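Local coordinates for protein galectin (PDB 3WUD) that binds beta-galactosides such as lactose as a proto-type galectin with a beta-sandwich lectin fold, at residues Asn59-Asn64 with Glu77-Phe82; Lys31-Asn36 with Pro50-Glu55; Glu21-Ile26 with Gly85-Ile90. All coordinates share one frame; numbering follows the deposited sequence.

Contact 1 (Asn59-Asn64 with Glu77-Phe82); sequences NKIICN and ENVFPF. With GAL (beta-D-galactopyranose), chain B.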
loop_
_atom_site.group_PDB
_atom_site.type_symbol
_atom_site.label_atom_id
_atom_site.label_comp_id
_atom_site.label_asym_id
_atom_site.label_seq_id
_atom_site.Cartn_x
_atom_site.Cartn_y
_atom_site.Cartn_z
ATOM N N ASN A 59 14.304 -11.003 -20.815
ATOM C CA ASN A 59 13.156 -11.801 -20.432
ATOM C C ASN A 59 13.432 -12.910 -19.444
ATOM O O ASN A 59 13.033 -14.071 -19.662
ATOM C CB ASN A 59 12.393 -12.310 -21.690
ATOM C CG ASN A 59 11.924 -11.150 -22.605
ATOM O OD1 ASN A 59 11.995 -9.973 -22.258
ATOM N ND2 ASN A 59 11.448 -11.503 -23.779
ATOM N N LYS A 60 14.118 -12.531 -18.331
ATOM C CA LYS A 60 14.321 -13.475 -17.239
ATOM C C LYS A 60 13.790 -12.796 -16.000
ATOM O O LYS A 60 13.864 -11.602 -15.889
ATOM C CB LYS A 60 15.807 -13.758 -16.994
ATOM C CG LYS A 60 16.592 -14.229 -18.236
ATOM C CD LYS A 60 16.225 -15.645 -18.550
ATOM C CE LYS A 60 16.998 -16.154 -19.780
ATOM N NZ LYS A 60 16.230 -15.764 -20.994
ATOM N N ILE A 61 13.376 -13.579 -15.027
ATOM C CA ILE A 61 13.138 -13.074 -13.719
ATOM C C ILE A 61 14.373 -13.423 -12.834
ATOM O O ILE A 61 14.695 -14.628 -12.646
ATOM C CB ILE A 61 11.912 -13.681 -13.064
ATOM C CG1 ILE A 61 10.655 -13.445 -13.924
ATOM C CG2 ILE A 61 11.738 -13.062 -11.689
ATOM C CD1 ILE A 61 9.436 -14.102 -13.351
ATOM N N ILE A 62 14.990 -12.393 -12.263
ATOM C CA ILE A 62 16.099 -12.667 -11.320
ATOM C C ILE A 62 15.483 -12.470 -9.950
ATOM O O ILE A 62 14.800 -11.471 -9.740
ATOM C CB ILE A 62 17.198 -11.656 -11.523
ATOM C CG1 ILE A 62 18.039 -12.029 -12.738
ATOM C CG2 ILE A 62 18.133 -11.601 -10.304
ATOM C CD1 ILE A 62 17.317 -12.496 -13.984
ATOM N N CYS A 63 15.602 -13.444 -9.042
ATOM C CA CYS A 63 15.227 -13.226 -7.637
ATOM C C CYS A 63 16.468 -13.329 -6.756
ATOM O O CYS A 63 17.434 -14.061 -7.044
ATOM C CB CYS A 63 14.243 -14.278 -7.188
ATOM S SG CYS A 63 12.627 -14.101 -8.048
ATOM N N ASN A 64 16.455 -12.589 -5.666
ATOM C CA ASN A 64 17.496 -12.709 -4.685
ATOM C C ASN A 64 16.985 -12.271 -3.328
ATOM O O ASN A 64 15.897 -11.764 -3.205
ATOM C CB ASN A 64 18.673 -11.801 -5.087
ATOM C CG ASN A 64 20.021 -12.318 -4.547
ATOM O OD1 ASN A 64 20.084 -13.072 -3.636
ATOM N ND2 ASN A 64 21.092 -11.805 -5.052
ATOM N N GLU A 77 14.798 -17.395 -13.163
ATOM C CA GLU A 77 13.669 -18.095 -13.774
ATOM C C GLU A 77 13.477 -17.673 -15.243
ATOM O O GLU A 77 13.462 -16.517 -15.493
ATOM C CB GLU A 77 12.405 -17.770 -12.961
ATOM C CG GLU A 77 12.519 -18.074 -11.488
ATOM C CD GLU A 77 12.494 -19.550 -11.167
ATOM O OE1 GLU A 77 11.888 -20.361 -11.922
ATOM O OE2 GLU A 77 13.051 -19.924 -10.107
ATOM N N ASN A 78 13.350 -18.633 -16.177
ATOM C CA ASN A 78 12.978 -18.399 -17.564
ATOM C C ASN A 78 11.465 -18.057 -17.735
ATOM O O ASN A 78 11.081 -17.480 -18.704
ATOM C CB ASN A 78 13.332 -19.564 -18.547
ATOM C CG ASN A 78 14.819 -19.815 -18.653
ATOM O OD1 ASN A 78 15.624 -19.038 -18.149
ATOM N ND2 ASN A 78 15.211 -20.905 -19.322
ATOM N N VAL A 79 10.610 -18.326 -16.763
ATOM C CA VAL A 79 9.210 -17.928 -16.962
ATOM C C VAL A 79 9.140 -16.413 -17.052
ATOM O O VAL A 79 9.831 -15.716 -16.310
ATOM C CB VAL A 79 8.320 -18.430 -15.835
ATOM C CG1 VAL A 79 8.625 -17.741 -14.547
ATOM C CG2 VAL A 79 6.857 -18.175 -16.170
ATOM N N PHE A 80 8.294 -15.899 -17.942
ATOM C CA PHE A 80 8.232 -14.451 -18.163
ATOM C C PHE A 80 6.953 -14.024 -18.858
ATOM O O PHE A 80 6.971 -13.680 -20.049
ATOM C CB PHE A 80 9.438 -14.013 -18.991
ATOM C CG PHE A 80 9.798 -12.557 -18.842
ATOM C CD1 PHE A 80 10.585 -12.138 -17.784
ATOM C CD2 PHE A 80 9.427 -11.586 -19.777
ATOM C CE1 PHE A 80 10.944 -10.798 -17.638
ATOM C CE2 PHE A 80 9.725 -10.235 -19.600
ATOM C CZ PHE A 80 10.514 -9.834 -18.506
ATOM N N PRO A 81 5.866 -13.992 -18.130
ATOM C CA PRO A 81 4.580 -13.558 -18.709
ATOM C C PRO A 81 4.366 -12.052 -18.710
ATOM O O PRO A 81 3.230 -11.591 -18.481
ATOM C CB PRO A 81 3.602 -14.136 -17.725
ATOM C CG PRO A 81 4.317 -14.025 -16.440
ATOM C CD PRO A 81 5.728 -14.399 -16.734
ATOM N N PHE A 82 5.415 -11.267 -18.837
ATOM C CA PHE A 82 5.267 -9.831 -18.723
ATOM C C PHE A 82 5.413 -9.153 -20.093
ATOM O O PHE A 82 6.042 -9.699 -20.958
ATOM C CB PHE A 82 6.277 -9.251 -17.689
ATOM C CG PHE A 82 6.290 -9.978 -16.380
ATOM C CD1 PHE A 82 5.340 -9.697 -15.424
ATOM C CD2 PHE A 82 7.318 -10.888 -16.066
ATOM C CE1 PHE A 82 5.341 -10.382 -14.247
ATOM C CE2 PHE A 82 7.346 -11.538 -14.865
ATOM C CZ PHE A 82 6.362 -11.268 -13.963
HETATM C C1 GAL B . 22.184 -6.798 -9.506
HETATM C C2 GAL B . 21.330 -5.546 -9.646
HETATM C C3 GAL B . 20.474 -5.246 -8.416
HETATM C C4 GAL B . 19.742 -6.532 -8.010
HETATM C C5 GAL B . 20.746 -7.689 -7.909
HETATM C C6 GAL B . 20.156 -9.029 -7.529
HETATM O O2 GAL B . 22.171 -4.417 -9.846
HETATM O O3 GAL B . 19.635 -4.138 -8.686
HETATM O O4 GAL B . 18.741 -6.854 -8.986
HETATM O O5 GAL B . 21.435 -7.940 -9.141
HETATM O O6 GAL B . 21.109 -10.069 -7.429
#
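I61 and E77 form an antiparallel hydrogen-bonded pair that, with an aromatic cluster next to it, ties strand 60-67 to the end of strand 70-77 and the loop beyond, in the sheet that carries the sugar site. I61 N donates to E77 O at 3.0 Å, and E77 N returns a bond to I61 O at 2.8 Å. Past E77 the 77-82 segment leaves the strand and side chains take over. With CG anti to the backbone N (chi1 -157°), F80 lays its ring under N59, whose CA sits 3.5 Å from the ring centroid in a CH-pi contact; the N59 amide lies only 16° from the ring plane. F82 CD2 covers the opposite face of F80, while I61 CD1 meets the F82 edge, 3.6 Å from CE2. N59 and K60 both face R51 in a G1 beta bulge. Further along strand 60-67, N64 ND2 donates to galactose O6 at 2.9 Å, and the same ND2 is hydrogen-bonded to G72 O. Two backbone bonds and dispersion against two rings thus hold the segments together, apart from the sugar-binding amide, while V79 O is buried beside I61 without a polar partner in the model.

Contact 2 (Lys31-Asn36 with Pro50-Glu55); sequences KSFAIN and PRFDHE. With GLC (alpha-D-glucopyranose), chain C; GAL (beta-D-galactopyranose), chain B; SO4 (sulfate ion), chain D.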
loop_
_atom_site.group_PDB
_atom_site.type_symbol
_atom_site.label_atom_id
_atom_site.label_comp_id
_atom_site.label_asym_id
_atom_site.label_seq_id
_atom_site.Cartn_x
_atom_site.Cartn_y
_atom_site.Cartn_z
ATOM N N LYS A 31 13.040 -1.272 -18.715
ATOM C CA LYS A 31 14.124 -2.241 -18.898
ATOM C C LYS A 31 14.029 -3.329 -17.860
ATOM O O LYS A 31 14.466 -4.434 -18.136
ATOM C CB LYS A 31 15.468 -1.565 -18.819
ATOM C CG LYS A 31 15.762 -0.708 -20.045
ATOM C CD LYS A 31 16.533 0.484 -19.536
ATOM C CE LYS A 31 18.010 0.295 -19.769
ATOM N NZ LYS A 31 18.357 0.835 -21.143
ATOM N N SER A 32 13.455 -3.013 -16.675
ATOM C CA SER A 32 13.205 -4.000 -15.599
ATOM C C SER A 32 12.261 -3.344 -14.547
ATOM O O SER A 32 12.019 -2.119 -14.595
ATOM C CB SER A 32 14.523 -4.413 -14.897
ATOM O OG SER A 32 15.091 -3.305 -14.293
ATOM N N PHE A 33 11.728 -4.109 -13.668
ATOM C CA PHE A 33 11.054 -3.546 -12.481
ATOM C C PHE A 33 11.329 -4.516 -11.289
ATOM O O PHE A 33 11.759 -5.664 -11.504
ATOM C CB PHE A 33 9.541 -3.348 -12.732
ATOM C CG PHE A 33 8.744 -4.623 -12.933
ATOM C CD1 PHE A 33 8.051 -5.201 -11.865
ATOM C CD2 PHE A 33 8.594 -5.203 -14.195
ATOM C CE1 PHE A 33 7.318 -6.348 -12.030
ATOM C CE2 PHE A 33 7.829 -6.346 -14.381
ATOM C CZ PHE A 33 7.193 -6.915 -13.299
ATOM N N ALA A 34 11.152 -4.044 -10.043
ATOM C CA ALA A 34 11.477 -4.917 -8.908
ATOM C C ALA A 34 10.398 -4.701 -7.879
ATOM O O ALA A 34 9.926 -3.557 -7.698
ATOM C CB ALA A 34 12.867 -4.596 -8.334
ATOM N N ILE A 35 10.009 -5.803 -7.229
ATOM C CA ILE A 35 9.167 -5.748 -6.043
ATOM C C ILE A 35 9.948 -6.491 -4.926
ATOM O O ILE A 35 10.424 -7.621 -5.104
ATOM C CB ILE A 35 7.864 -6.500 -6.291
ATOM C CG1 ILE A 35 7.081 -5.871 -7.445
ATOM C CG2 ILE A 35 7.045 -6.619 -4.969
ATOM C CD1 ILE A 35 6.197 -6.864 -8.087
ATOM N N ASN A 36 10.151 -5.772 -3.839
ATOM C CA ASN A 36 10.821 -6.265 -2.665
ATOM C C ASN A 36 9.884 -6.507 -1.481
ATOM O O ASN A 36 9.099 -5.644 -1.190
ATOM C CB ASN A 36 11.796 -5.198 -2.288
ATOM C CG ASN A 36 12.811 -4.930 -3.373
ATOM O OD1 ASN A 36 13.423 -5.861 -3.906
ATOM N ND2 ASN A 36 12.993 -3.679 -3.692
ATOM N N PRO A 50 11.929 -8.887 -12.670
ATOM C CA PRO A 50 11.747 -9.216 -14.052
ATOM C C PRO A 50 12.575 -8.206 -14.842
ATOM O O PRO A 50 12.533 -7.047 -14.579
ATOM C CB PRO A 50 10.230 -9.029 -14.269
ATOM C CG PRO A 50 9.660 -9.348 -12.935
ATOM C CD PRO A 50 10.630 -8.570 -12.057
ATOM N N ARG A 51 13.372 -8.721 -15.757
ATOM C CA ARG A 51 14.271 -7.986 -16.525
ATOM C C ARG A 51 13.950 -8.212 -18.013
ATOM O O ARG A 51 14.093 -9.365 -18.526
ATOM C CB ARG A 51 15.704 -8.464 -16.297
ATOM C CG ARG A 51 16.163 -8.223 -14.871
ATOM C CD ARG A 51 17.631 -8.570 -14.640
ATOM N NE ARG A 51 18.038 -8.261 -13.257
ATOM C CZ ARG A 51 19.218 -8.631 -12.733
ATOM N NH1 ARG A 51 20.104 -9.248 -13.481
ATOM N NH2 ARG A 51 19.537 -8.311 -11.481
ATOM N N PHE A 52 13.574 -7.120 -18.667
ATOM C CA PHE A 52 13.350 -7.083 -20.127
ATOM C C PHE A 52 14.682 -6.991 -20.842
ATOM O O PHE A 52 14.953 -7.778 -21.747
ATOM C CB PHE A 52 12.495 -5.871 -20.507
ATOM C CG PHE A 52 11.096 -5.929 -19.991
ATOM C CD1 PHE A 52 10.154 -6.707 -20.621
ATOM C CD2 PHE A 52 10.731 -5.192 -18.880
ATOM C CE1 PHE A 52 8.860 -6.841 -20.119
ATOM C CE2 PHE A 52 9.431 -5.293 -18.378
ATOM C CZ PHE A 52 8.506 -6.112 -18.986
ATOM N N ASP A 53 15.465 -5.982 -20.480
ATOM C CA ASP A 53 16.898 -5.928 -20.803
ATOM C C ASP A 53 17.697 -5.210 -19.767
ATOM O O ASP A 53 17.814 -3.969 -19.797
ATOM C CB ASP A 53 17.139 -5.224 -22.138
ATOM C CG ASP A 53 18.628 -5.103 -22.466
ATOM O OD1 ASP A 53 19.424 -5.980 -22.039
ATOM O OD2 ASP A 53 18.992 -4.107 -23.157
ATOM N N HIS A 54 18.294 -5.994 -18.860
ATOM C CA HIS A 54 18.974 -5.367 -17.742
ATOM C C HIS A 54 20.025 -6.279 -17.233
ATOM O O HIS A 54 19.844 -7.465 -17.144
ATOM C CB HIS A 54 17.919 -4.982 -16.665
ATOM C CG HIS A 54 18.514 -4.357 -15.457
ATOM N ND1 HIS A 54 19.231 -3.180 -15.497
ATOM C CD2 HIS A 54 18.480 -4.736 -14.157
ATOM C CE1 HIS A 54 19.661 -2.892 -14.278
ATOM N NE2 HIS A 54 19.185 -3.796 -13.443
ATOM N N GLU A 55 21.190 -5.724 -16.958
ATOM C CA GLU A 55 22.350 -6.514 -16.489
ATOM C C GLU A 55 22.649 -7.702 -17.385
ATOM O O GLU A 55 23.051 -8.712 -16.884
ATOM C CB GLU A 55 22.155 -6.992 -15.024
ATOM C CG GLU A 55 21.882 -5.888 -14.026
ATOM C CD GLU A 55 23.131 -5.131 -13.572
ATOM O OE1 GLU A 55 23.016 -4.277 -12.659
ATOM O OE2 GLU A 55 24.225 -5.431 -14.070
HETATM C C1 GLC C . 25.928 -9.778 -11.521
HETATM C C2 GLC C . 24.543 -10.063 -12.059
HETATM C C3 GLC C . 23.485 -9.034 -11.808
HETATM C C4 GLC C . 23.771 -8.119 -10.596
HETATM C C5 GLC C . 25.201 -7.579 -10.574
HETATM C C6 GLC C . 25.569 -7.015 -9.241
HETATM O O1 GLC C . 26.968 -10.253 -12.337
HETATM O O2 GLC C . 24.456 -10.575 -13.373
HETATM O O3 GLC C . 22.254 -9.763 -11.711
HETATM O O4 GLC C . 22.893 -7.061 -10.750
HETATM O O5 GLC C . 26.154 -8.575 -10.814
HETATM O O6 GLC C . 26.898 -6.523 -9.397
HETATM C C1 GAL B . 22.184 -6.798 -9.506
HETATM C C2 GAL B . 21.330 -5.546 -9.646
HETATM C C3 GAL B . 20.474 -5.246 -8.416
HETATM C C4 GAL B . 19.742 -6.532 -8.010
HETATM C C5 GAL B . 20.746 -7.689 -7.909
HETATM C C6 GAL B . 20.156 -9.029 -7.529
HETATM O O2 GAL B . 22.171 -4.417 -9.846
HETATM O O3 GAL B . 19.635 -4.138 -8.686
HETATM O O4 GAL B . 18.741 -6.854 -8.986
HETATM O O5 GAL B . 21.435 -7.940 -9.141
HETATM O O6 GAL B . 21.109 -10.069 -7.429
HETATM S S SO4 D . 21.619 -2.190 -18.208
HETATM O O1 SO4 D . 21.882 -2.570 -19.627
HETATM O O2 SO4 D . 22.168 -3.255 -17.338
HETATM O O3 SO4 D . 22.238 -0.895 -17.825
HETATM O O4 SO4 D . 20.159 -1.949 -17.950
#
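F33 and P50 make the tight half of this contact, where the chain leading into strand 34-37 lies against the end of strand 43-51. F33 CG lies between the backbone N and the carbonyl carbon (chi1 66°), and from there one face of the ring receives the proline in a CH-pi contact: CD lies over the ring centre, and P50 CG comes 3.5 Å from F33 CZ. F33 N is hydrogen-bonded to P50 O, 3.2 Å away. F52 adds its CE2 at the edge of the F33 ring. One residue row further out, K31 O is gripped twice: D53 N meets it in the carbonyl plane, on a lone pair, at 3.0 Å, whereas F52 N approaches from 36° above that plane at 2.9 Å. Two hydrogen bonds converging on one oxygen would restrain the backbone just after R51.

The solvent side is looser and polar. K31 and D53 are exposed there, their charged ends not in contact. S32 OG rests over one face of the H54 imidazole, 3.7 Å from CD2, and E55 CG covers the other; at the ring edge H54 ND1 donates to O4 of a sulfate ion, probably from the crystallisation liquor, at 2.9 Å.

R51, buried and with its chain extended from CG to NE, carries the guanidinium to the sugars. Its NH1 donates to glucose O3 at 2.8 Å, and NH2 to galactose O4 at 3.0 Å, the hydroxyl whose axial position marks a galactoside. R51 NH1 also forms a salt bridge with D57, and R51 NE is hydrogen-bonded to N49 OD1. E55 OE1 accepts from galactose O2.

Within the sandwich, I26 of strand 19-26 lies against both F33 and F52, F82 and F80 meet these two rings edge-to-face, and R51 bonds through its backbone to K60 of strand 60-67.

Contact 3 (Glu21-Ile26 with Gly85-Ile90); sequences ELKGFI and GAETSI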
loop_
_atom_site.group_PDB
_atom_site.type_symbol
_atom_site.label_atom_id
_atom_site.label_comp_id
_atom_site.label_asym_id
_atom_site.label_seq_id
_atom_site.Cartn_x
_atom_site.Cartn_y
_atom_site.Cartn_z
ATOM N N GLU A 21 -1.115 -9.790 -2.922
ATOM C CA GLU A 21 -1.246 -9.606 -4.374
ATOM C C GLU A 21 -0.953 -8.205 -4.751
ATOM O O GLU A 21 -1.488 -7.292 -4.155
ATOM C CB GLU A 21 -2.674 -9.904 -4.850
ATOM C CG GLU A 21 -2.787 -9.736 -6.373
ATOM C CD GLU A 21 -4.195 -9.446 -6.850
ATOM O OE1 GLU A 21 -4.373 -8.557 -7.744
ATOM O OE2 GLU A 21 -5.107 -10.116 -6.331
ATOM N N LEU A 22 -0.088 -8.009 -5.753
ATOM C CA LEU A 22 0.235 -6.680 -6.274
ATOM C C LEU A 22 -0.198 -6.594 -7.745
ATOM O O LEU A 22 0.071 -7.507 -8.508
ATOM C CB LEU A 22 1.734 -6.390 -6.180
ATOM C CG LEU A 22 2.171 -4.931 -6.365
ATOM C CD1 LEU A 22 3.219 -4.519 -5.359
ATOM C CD2 LEU A 22 2.684 -4.641 -7.790
ATOM N N LYS A 23 -0.879 -5.511 -8.104
ATOM C CA LYS A 23 -1.195 -5.220 -9.491
ATOM C C LYS A 23 -0.555 -3.880 -9.832
ATOM O O LYS A 23 -0.661 -2.929 -9.079
ATOM C CB LYS A 23 -2.726 -5.190 -9.699
ATOM C CG LYS A 23 -3.153 -5.047 -11.156
ATOM C CD LYS A 23 -4.674 -5.148 -11.294
ATOM C CE LYS A 23 -5.133 -6.585 -11.334
ATOM N NZ LYS A 23 -6.621 -6.664 -11.558
ATOM N N GLY A 24 0.056 -3.752 -11.010
ATOM C CA GLY A 24 0.767 -2.543 -11.344
ATOM C C GLY A 24 0.855 -2.437 -12.862
ATOM O O GLY A 24 0.600 -3.421 -13.568
ATOM N N PHE A 25 1.314 -1.277 -13.344
ATOM C CA PHE A 25 1.457 -1.030 -14.773
ATOM C C PHE A 25 2.936 -0.901 -15.116
ATOM O O PHE A 25 3.627 -0.142 -14.500
ATOM C CB PHE A 25 0.701 0.245 -15.239
ATOM C CG PHE A 25 0.699 0.428 -16.756
ATOM C CD1 PHE A 25 -0.339 -0.074 -17.530
ATOM C CD2 PHE A 25 1.734 1.096 -17.370
ATOM C CE1 PHE A 25 -0.334 0.091 -18.912
ATOM C CE2 PHE A 25 1.753 1.278 -18.772
ATOM C CZ PHE A 25 0.735 0.757 -19.522
ATOM N N ILE A 26 3.380 -1.696 -16.089
ATOM C CA ILE A 26 4.750 -1.672 -16.506
ATOM C C ILE A 26 4.856 -0.647 -17.650
ATOM O O ILE A 26 4.248 -0.887 -18.657
ATOM C CB ILE A 26 5.218 -3.024 -17.022
ATOM C CG1 ILE A 26 5.041 -4.132 -15.992
ATOM C CG2 ILE A 26 6.658 -2.937 -17.426
ATOM C CD1 ILE A 26 4.981 -5.523 -16.589
ATOM N N GLY A 85 4.421 -1.811 -21.215
ATOM C CA GLY A 85 3.174 -1.108 -21.515
ATOM C C GLY A 85 1.884 -1.866 -21.248
ATOM O O GLY A 85 0.899 -1.744 -22.015
ATOM N N ALA A 86 1.872 -2.623 -20.154
ATOM C CA ALA A 86 0.745 -3.437 -19.777
ATOM C C ALA A 86 0.677 -3.569 -18.269
ATOM O O ALA A 86 1.688 -3.440 -17.588
ATOM C CB ALA A 86 0.864 -4.829 -20.371
ATOM N N GLU A 87 -0.513 -3.923 -17.800
ATOM C CA GLU A 87 -0.741 -4.304 -16.422
ATOM C C GLU A 87 -0.258 -5.729 -16.145
ATOM O O GLU A 87 -0.247 -6.591 -17.057
ATOM C CB GLU A 87 -2.242 -4.187 -16.115
ATOM C CG GLU A 87 -2.578 -4.000 -14.646
ATOM C CD GLU A 87 -3.926 -3.296 -14.448
ATOM O OE1 GLU A 87 -4.919 -3.748 -15.020
ATOM O OE2 GLU A 87 -3.989 -2.278 -13.764
ATOM N N THR A 88 0.200 -5.959 -14.914
ATOM C CA THR A 88 0.516 -7.282 -14.450
ATOM C C THR A 88 0.041 -7.422 -13.009
ATOM O O THR A 88 -0.142 -6.437 -12.369
ATOM C CB THR A 88 2.005 -7.607 -14.585
ATOM O OG1 THR A 88 2.174 -9.016 -14.326
ATOM C CG2 THR A 88 2.843 -6.723 -13.619
ATOM N N SER A 89 -0.193 -8.652 -12.557
ATOM C CA SER A 89 -0.563 -8.963 -11.170
ATOM C C SER A 89 0.269 -10.149 -10.717
ATOM O O SER A 89 0.466 -11.120 -11.473
ATOM C CB SER A 89 -2.078 -9.235 -11.048
ATOM O OG SER A 89 -2.393 -10.418 -11.706
ATOM N N ILE A 90 0.853 -10.075 -9.520
ATOM C CA ILE A 90 1.664 -11.161 -8.971
ATOM C C ILE A 90 1.208 -11.400 -7.523
ATOM O O ILE A 90 0.935 -10.369 -6.821
ATOM C CB ILE A 90 3.173 -10.768 -9.011
ATOM C CG1 ILE A 90 3.610 -10.388 -10.448
ATOM C CG2 ILE A 90 4.061 -11.857 -8.408
ATOM C CD1 ILE A 90 4.108 -8.976 -10.566
#
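L22 and I90 begin a ladder of antiparallel pairs that runs through G24 and T88 toward I26, joining strands 19-26 and 86-95 in the middle of the five-stranded sheet. L22 N donates to I90 O at 2.8 Å; the reciprocal bond, a matching pair between G24 and T88, and I26 N to A86 O continue the ladder. At the far end, G85 and A86 both face I26 in a G1 beta bulge, with weak bonds to I26 O.

On the face bearing K23, F25 and E87, F25, its CG anti to the backbone N (chi1 -173°), lays its ring over the bulge, with A86 N above one face and CZ 3.3 Å from G85 C. K23 and E87 cross through their aliphatic parts, CG to CG 3.7 Å apart, but K23 NZ and E87 OE1 remain 4.8 Å from each other. On the face bearing I26 and T88, I26 CD1 touches T88 CG2 at 3.9 Å.

Further out, strand 129-135 bonds to the other edge of strand 19-26 and brings K131 beside K23 and E87, while F82 packs on T88. Cohesion therefore comes chiefly from backbone bonds and apolar contacts; any attraction between the separated lysine and glutamate charges is probably modest.

How the contacts relate
The three contacts span both layers of the galectin sandwich. Contacts 1 and 2, with centres about 9 Å apart, share the six-stranded sheet, where strands 43-51 and 60-67 are neighbours, and both touch the galactose. Contact 3 lies in the five-stranded sheet, its centre about 14 Å from that of contact 1 and 13 Å from that of contact 2. Along the chain contact 2 closes before contact 1 opens, and both fall between the two strands of contact 3. The layers meet through mostly apolar side chains, among them I35 of contact 2 against L22 and I90, and F82 of contact 1 against I90. The sugar-binding sheet is thereby backed by the contact 3 pair.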